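Local coordinates for protein probable enoyl-CoA hydratase/isomerase (Pseudomonas aeruginosa PAO1, PDB 5YLO) that probably isomerises Delta3-enoyl-CoA to Delta2-enoyl-CoA thioesters, a step in the metabolism of unsaturated fatty acids, at residues A36-L41 with A89-G94; I126-A131 with E189-A194. All blocks are in the same frame, centred on the assembly; numbering follows the deposited sequence.

Contact 1: residues A36-L41 with A89-G94; sequences ALHVRL and AHALMG
L92 reaches from helix 85-97 to L37 and L41, which lie one turn apart on helix 31-46, and its CD1 methyl carries the buried, apolar half of this helix-helix contact. That methyl lies 3.6 Å from L41 CD1 and 4.0 Å from L37 CG, and L92 crosses each of the two leucines at about a right angle. The same CD1 comes within 3.9 Å of H38 N, so it rests against the backbone of the facing helix too. With CG anti to its backbone N (chi1 168°), L92 directs its branched end across the interface, although its CB leaves the helix to one side. Leucine suits all three buried places: it is apolar and long enough to bridge helices whose axes, 9.5 Å apart at closest approach, run in broadly the same direction at 32°.

The other half is more open to solvent and less purely apolar, though just as close: partly exposed H38 meets exposed A91. CG of H38 is anti to its backbone N (chi1 -175°), and the ND1-CE1 side of the imidazole meets the backbone of helix 85-97. Its CE1 lies 3.6 Å from A91 CB and 3.4 Å from A91 O, while L92 N sits at the ring edge, 3.6 Å from H38 ND1. These are van der Waals approaches rather than hydrogen bonds. A91, with a single methyl, lets the ring come close to the main chain, and a histidine can tolerate this half-open, partly polar setting.

Beneath the leucines, L18 of strand 15-20 touches both L37 and L41, and L118 of helix 114-120 receives both L37 and L92. On the far side of helix 85-97, M93 packs on L118 and on L229 of a second subunit.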
loop_
_atom_site.group_PDB
_atom_site.type_symbol
_atom_site.label_atom_id
_atom_site.label_comp_id
_atom_site.label_asym_id
_atom_site.label_seq_id
_atom_site.Cartn_x
_atom_site.Cartn_y
_atom_site.Cartn_z
ATOM N N ALA A 36 -11.382 -30.738 -2.529
ATOM C CA ALA A 36 -10.884 -31.399 -1.326
ATOM C C ALA A 36 -10.330 -30.384 -0.335
ATOM O O ALA A 36 -10.721 -30.363 0.838
ATOM C CB ALA A 36 -9.821 -32.434 -1.696
ATOM N N LEU A 37 -9.411 -29.532 -0.795
ATOM C CA LEU A 37 -8.913 -28.441 0.037
ATOM C C LEU A 37 -10.055 -27.529 0.471
ATOM O O LEU A 37 -10.059 -27.006 1.592
ATOM C CB LEU A 37 -7.847 -27.665 -0.740
ATOM C CG LEU A 37 -7.000 -26.572 -0.090
ATOM C CD1 LEU A 37 -6.412 -27.052 1.218
ATOM C CD2 LEU A 37 -5.893 -26.137 -1.045
ATOM N N HIS A 38 -11.037 -27.337 -0.397
ATOM C CA HIS A 38 -12.160 -26.498 -0.018
ATOM C C HIS A 38 -12.940 -27.088 1.148
ATOM O O HIS A 38 -13.352 -26.356 2.043
ATOM C CB HIS A 38 -13.104 -26.223 -1.182
ATOM C CG HIS A 38 -14.195 -25.258 -0.841
ATOM N ND1 HIS A 38 -14.458 -24.133 -1.589
ATOM C CD2 HIS A 38 -15.069 -25.235 0.192
ATOM C CE1 HIS A 38 -15.459 -23.467 -1.043
ATOM N NE2 HIS A 38 -15.847 -24.114 0.041
ATOM N N VAL A 39 -13.150 -28.404 1.153
ATOM C CA VAL A 39 -13.910 -28.985 2.258
ATOM C C VAL A 39 -13.046 -29.112 3.509
ATOM O O VAL A 39 -13.527 -28.906 4.630
ATOM C CB VAL A 39 -14.510 -30.341 1.839
ATOM C CG1 VAL A 39 -15.308 -30.956 2.982
ATOM C CG2 VAL A 39 -15.390 -30.171 0.614
ATOM N N ARG A 40 -11.761 -29.441 3.346
ATOM C CA ARG A 40 -10.880 -29.588 4.502
ATOM C C ARG A 40 -10.677 -28.258 5.218
ATOM O O ARG A 40 -10.546 -28.221 6.448
ATOM C CB ARG A 40 -9.537 -30.174 4.062
ATOM C CG ARG A 40 -8.564 -30.478 5.196
ATOM C CD ARG A 40 -8.855 -31.815 5.866
ATOM N NE ARG A 40 -9.715 -31.683 7.039
ATOM C CZ ARG A 40 -9.272 -31.480 8.277
ATOM N NH1 ARG A 40 -10.128 -31.378 9.281
ATOM N NH2 ARG A 40 -7.973 -31.375 8.516
ATOM N N LEU A 41 -10.644 -27.153 4.467
ATOM C CA LEU A 41 -10.530 -25.840 5.092
ATOM C C LEU A 41 -11.730 -25.548 5.983
ATOM O O LEU A 41 -11.578 -24.998 7.081
ATOM C CB LEU A 41 -10.385 -24.755 4.025
ATOM C CG LEU A 41 -9.017 -24.607 3.360
ATOM C CD1 LEU A 41 -9.085 -23.571 2.255
ATOM C CD2 LEU A 41 -7.960 -24.231 4.383
ATOM N N ALA A 89 -12.631 -22.864 -8.131
ATOM C CA ALA A 89 -11.446 -22.127 -7.705
ATOM C C ALA A 89 -11.822 -20.857 -6.950
ATOM O O ALA A 89 -11.243 -20.562 -5.898
ATOM C CB ALA A 89 -10.568 -21.797 -8.913
ATOM N N HIS A 90 -12.793 -20.097 -7.466
ATOM C CA HIS A 90 -13.180 -18.846 -6.819
ATOM C C HIS A 90 -13.809 -19.085 -5.453
ATOM O O HIS A 90 -13.644 -18.264 -4.544
ATOM C CB HIS A 90 -14.139 -18.059 -7.710
ATOM C CG HIS A 90 -13.486 -17.449 -8.910
ATOM N ND1 HIS A 90 -14.164 -16.636 -9.793
ATOM C CD2 HIS A 90 -12.215 -17.529 -9.373
ATOM C CE1 HIS A 90 -13.340 -16.244 -10.748
ATOM N NE2 HIS A 90 -12.151 -16.772 -10.517
ATOM N N ALA A 91 -14.536 -20.192 -5.284
ATOM C CA ALA A 91 -15.059 -20.515 -3.961
ATOM C C ALA A 91 -13.929 -20.849 -2.996
ATOM O O ALA A 91 -13.990 -20.495 -1.813
ATOM C CB ALA A 91 -16.052 -21.671 -4.051
ATOM N N LEU A 92 -12.882 -21.515 -3.489
ATOM C CA LEU A 92 -11.753 -21.873 -2.634
ATOM C C LEU A 92 -10.940 -20.643 -2.247
ATOM O O LEU A 92 -10.564 -20.479 -1.080
ATOM C CB LEU A 92 -10.867 -22.901 -3.338
ATOM C CG LEU A 92 -9.498 -23.171 -2.707
ATOM C CD1 LEU A 92 -9.641 -23.825 -1.342
ATOM C CD2 LEU A 92 -8.644 -24.026 -3.630
ATOM N N MET A 93 -10.651 -19.771 -3.217
ATOM C CA MET A 93 -9.862 -18.577 -2.923
ATOM C C MET A 93 -10.554 -17.699 -1.890
ATOM O O MET A 93 -9.903 -17.155 -0.991
ATOM C CB MET A 93 -9.605 -17.785 -4.204
ATOM C CG MET A 93 -8.857 -18.556 -5.268
ATOM S SD MET A 93 -7.215 -19.049 -4.724
ATOM C CE MET A 93 -6.590 -19.792 -6.228
ATOM N N GLY A 94 -11.877 -17.561 -1.995
ATOM C CA GLY A 94 -12.598 -16.704 -1.070
ATOM C C GLY A 94 -12.560 -17.194 0.366
ATOM O O GLY A 94 -12.405 -16.397 1.294
#

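Contact 2: residues I126-A131 with E189-A194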
loop_
_atom_site.group_PDB
_atom_site.type_symbol
_atom_site.label_atom_id
_atom_site.label_comp_id
_atom_site.label_asym_id
_atom_site.label_seq_id
_atom_site.Cartn_x
_atom_site.Cartn_y
_atom_site.Cartn_z
ATOM N N ILE A 126 6.191 -18.198 3.588
ATOM C CA ILE A 126 7.596 -18.551 3.749
ATOM C C ILE A 126 7.994 -19.387 2.545
ATOM O O ILE A 126 7.357 -20.406 2.253
ATOM C CB ILE A 126 7.846 -19.318 5.058
ATOM C CG1 ILE A 126 7.314 -18.525 6.252
ATOM C CG2 ILE A 126 9.333 -19.603 5.226
ATOM C CD1 ILE A 126 7.415 -19.266 7.564
ATOM N N ALA A 127 9.036 -18.958 1.843
ATOM C CA ALA A 127 9.421 -19.574 0.584
ATOM C C ALA A 127 10.818 -20.166 0.682
ATOM O O ALA A 127 11.693 -19.619 1.363
ATOM C CB ALA A 127 9.371 -18.561 -0.563
ATOM N N ALA A 128 11.015 -21.290 0.001
ATOM C CA ALA A 128 12.348 -21.834 -0.177
ATOM C C ALA A 128 13.107 -21.025 -1.226
ATOM O O ALA A 128 12.517 -20.351 -2.073
ATOM C CB ALA A 128 12.275 -23.302 -0.593
ATOM N N ALA A 129 14.438 -21.100 -1.161
ATOM C CA ALA A 129 15.259 -20.335 -2.093
ATOM C C ALA A 129 15.033 -20.772 -3.534
ATOM O O ALA A 129 15.148 -19.957 -4.456
ATOM C CB ALA A 129 16.738 -20.463 -1.720
ATOM N N SER A 130 14.695 -22.046 -3.748
ATOM C CA SER A 130 14.446 -22.540 -5.096
ATOM C C SER A 130 13.122 -22.050 -5.667
ATOM O O SER A 130 12.910 -22.163 -6.879
ATOM C CB SER A 130 14.467 -24.068 -5.107
ATOM O OG SER A 130 13.510 -24.592 -4.200
ATOM N N ALA A 131 12.233 -21.518 -4.830
ATOM C CA ALA A 131 10.901 -21.147 -5.288
ATOM C C ALA A 131 10.968 -20.065 -6.359
ATOM O O ALA A 131 11.780 -19.138 -6.286
ATOM C CB ALA A 131 10.050 -20.673 -4.111
ATOM N N GLU A 189 16.147 -26.991 2.576
ATOM C CA GLU A 189 16.358 -28.046 3.559
ATOM C C GLU A 189 15.692 -27.712 4.888
ATOM O O GLU A 189 15.272 -28.619 5.615
ATOM C CB GLU A 189 17.853 -28.275 3.764
ATOM C CG GLU A 189 18.722 -27.766 2.623
ATOM C CD GLU A 189 19.945 -27.014 3.117
ATOM O OE1 GLU A 189 19.982 -26.655 4.312
ATOM O OE2 GLU A 189 20.871 -26.782 2.310
ATOM N N HIS A 190 15.580 -26.425 5.216
ATOM C CA HIS A 190 15.035 -25.983 6.492
ATOM C C HIS A 190 13.610 -25.454 6.385
ATOM O O HIS A 190 13.096 -24.904 7.362
ATOM C CB HIS A 190 15.933 -24.903 7.102
ATOM C CG HIS A 190 17.343 -25.347 7.341
ATOM N ND1 HIS A 190 17.652 -26.512 8.011
ATOM C CD2 HIS A 190 18.526 -24.778 7.009
ATOM C CE1 HIS A 190 18.965 -26.644 8.075
ATOM N NE2 HIS A 190 19.519 -25.605 7.475
ATOM N N LEU A 191 12.957 -25.609 5.230
ATOM C CA LEU A 191 11.650 -24.982 5.043
ATOM C C LEU A 191 10.598 -25.599 5.957
ATOM O O LEU A 191 9.892 -24.880 6.675
ATOM C CB LEU A 191 11.210 -25.080 3.585
ATOM C CG LEU A 191 9.813 -24.501 3.354
ATOM C CD1 LEU A 191 9.736 -23.047 3.797
ATOM C CD2 LEU A 191 9.425 -24.623 1.908
ATOM N N VAL A 192 10.465 -26.928 5.934
ATOM C CA VAL A 192 9.469 -27.588 6.775
ATOM C C VAL A 192 9.724 -27.276 8.244
ATOM O O VAL A 192 8.786 -27.030 9.014
ATOM C CB VAL A 192 9.462 -29.105 6.506
ATOM C CG1 VAL A 192 8.432 -29.800 7.387
ATOM C CG2 VAL A 192 9.179 -29.380 5.035
ATOM N N GLU A 193 10.995 -27.257 8.652
ATOM C CA GLU A 193 11.325 -26.916 10.033
ATOM C C GLU A 193 10.993 -25.460 10.337
ATOM O O GLU A 193 10.498 -25.146 11.426
ATOM C CB GLU A 193 12.803 -27.200 10.298
ATOM C CG GLU A 193 13.228 -27.044 11.749
ATOM C CD GLU A 193 14.701 -27.341 11.953
ATOM O OE1 GLU A 193 15.236 -27.003 13.029
ATOM O OE2 GLU A 193 15.325 -27.911 11.032
ATOM N N ALA A 194 11.256 -24.558 9.388
ATOM C CA ALA A 194 10.976 -23.143 9.618
ATOM C C ALA A 194 9.479 -22.881 9.699
ATOM O O ALA A 194 9.023 -22.107 10.549
ATOM C CB ALA A 194 11.611 -22.294 8.517
#
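I126 and L191 join a parallel strand of the crotonase fold to the start of the helix that covers it. I126 directs its CB toward helix 191-204, and its CG2 methyl meets L191 CD1 at 3.8 Å, the two side chains sliding past each other in opposite directions. Its longer branch goes the other way along the helix, where CD1 comes within 4.4 Å of A194 O. A branched residue thus covers two points of the first helical turn, and A194, with only a methyl facing the strand, allows the helix to lie close.

A127 turns its methyl away from the helix, while its backbone hydrogen bonds with E184 and V186 hold the strand beside strand 184-186. At A128 the helix is met again: its CB touches L191 CD2 at 4.0 Å. L191 CG lies anti to the backbone N (chi1 177°), which carries the branch point toward the strand; its two methyls then part, CD1 to I126 and CD2 to A128.

After A128 the strand ends in a type I turn through exposed A129 and S130. The carboxylate of D188 ties this turn to the approach to the helix, taking a hydrogen bond from S130 OG and a weak one from A129 N. A131 N closes the turn on A128 O at 3.0 Å.

From the N terminus, the chain passes through strands 7-12 and 15-20 into helix 31-46, then runs through strand 52-56 and helix 68-76 before helix 85-97 returns to close contact 1. Contact 2 opens only later, at the end of strand 124-128, and closes after a further excursion rich in helix, when strand 184-186 leads into helix 191-204. The two loops are therefore in series, neither nested nor crossed. Contact 1 pairs two helices, whereas contact 2 seats a helix against strand 124-128, next to the edge strand 184-186 of the sheet. They lie on opposite sides of the chain's centre, with centres 24 Å apart, and do not touch.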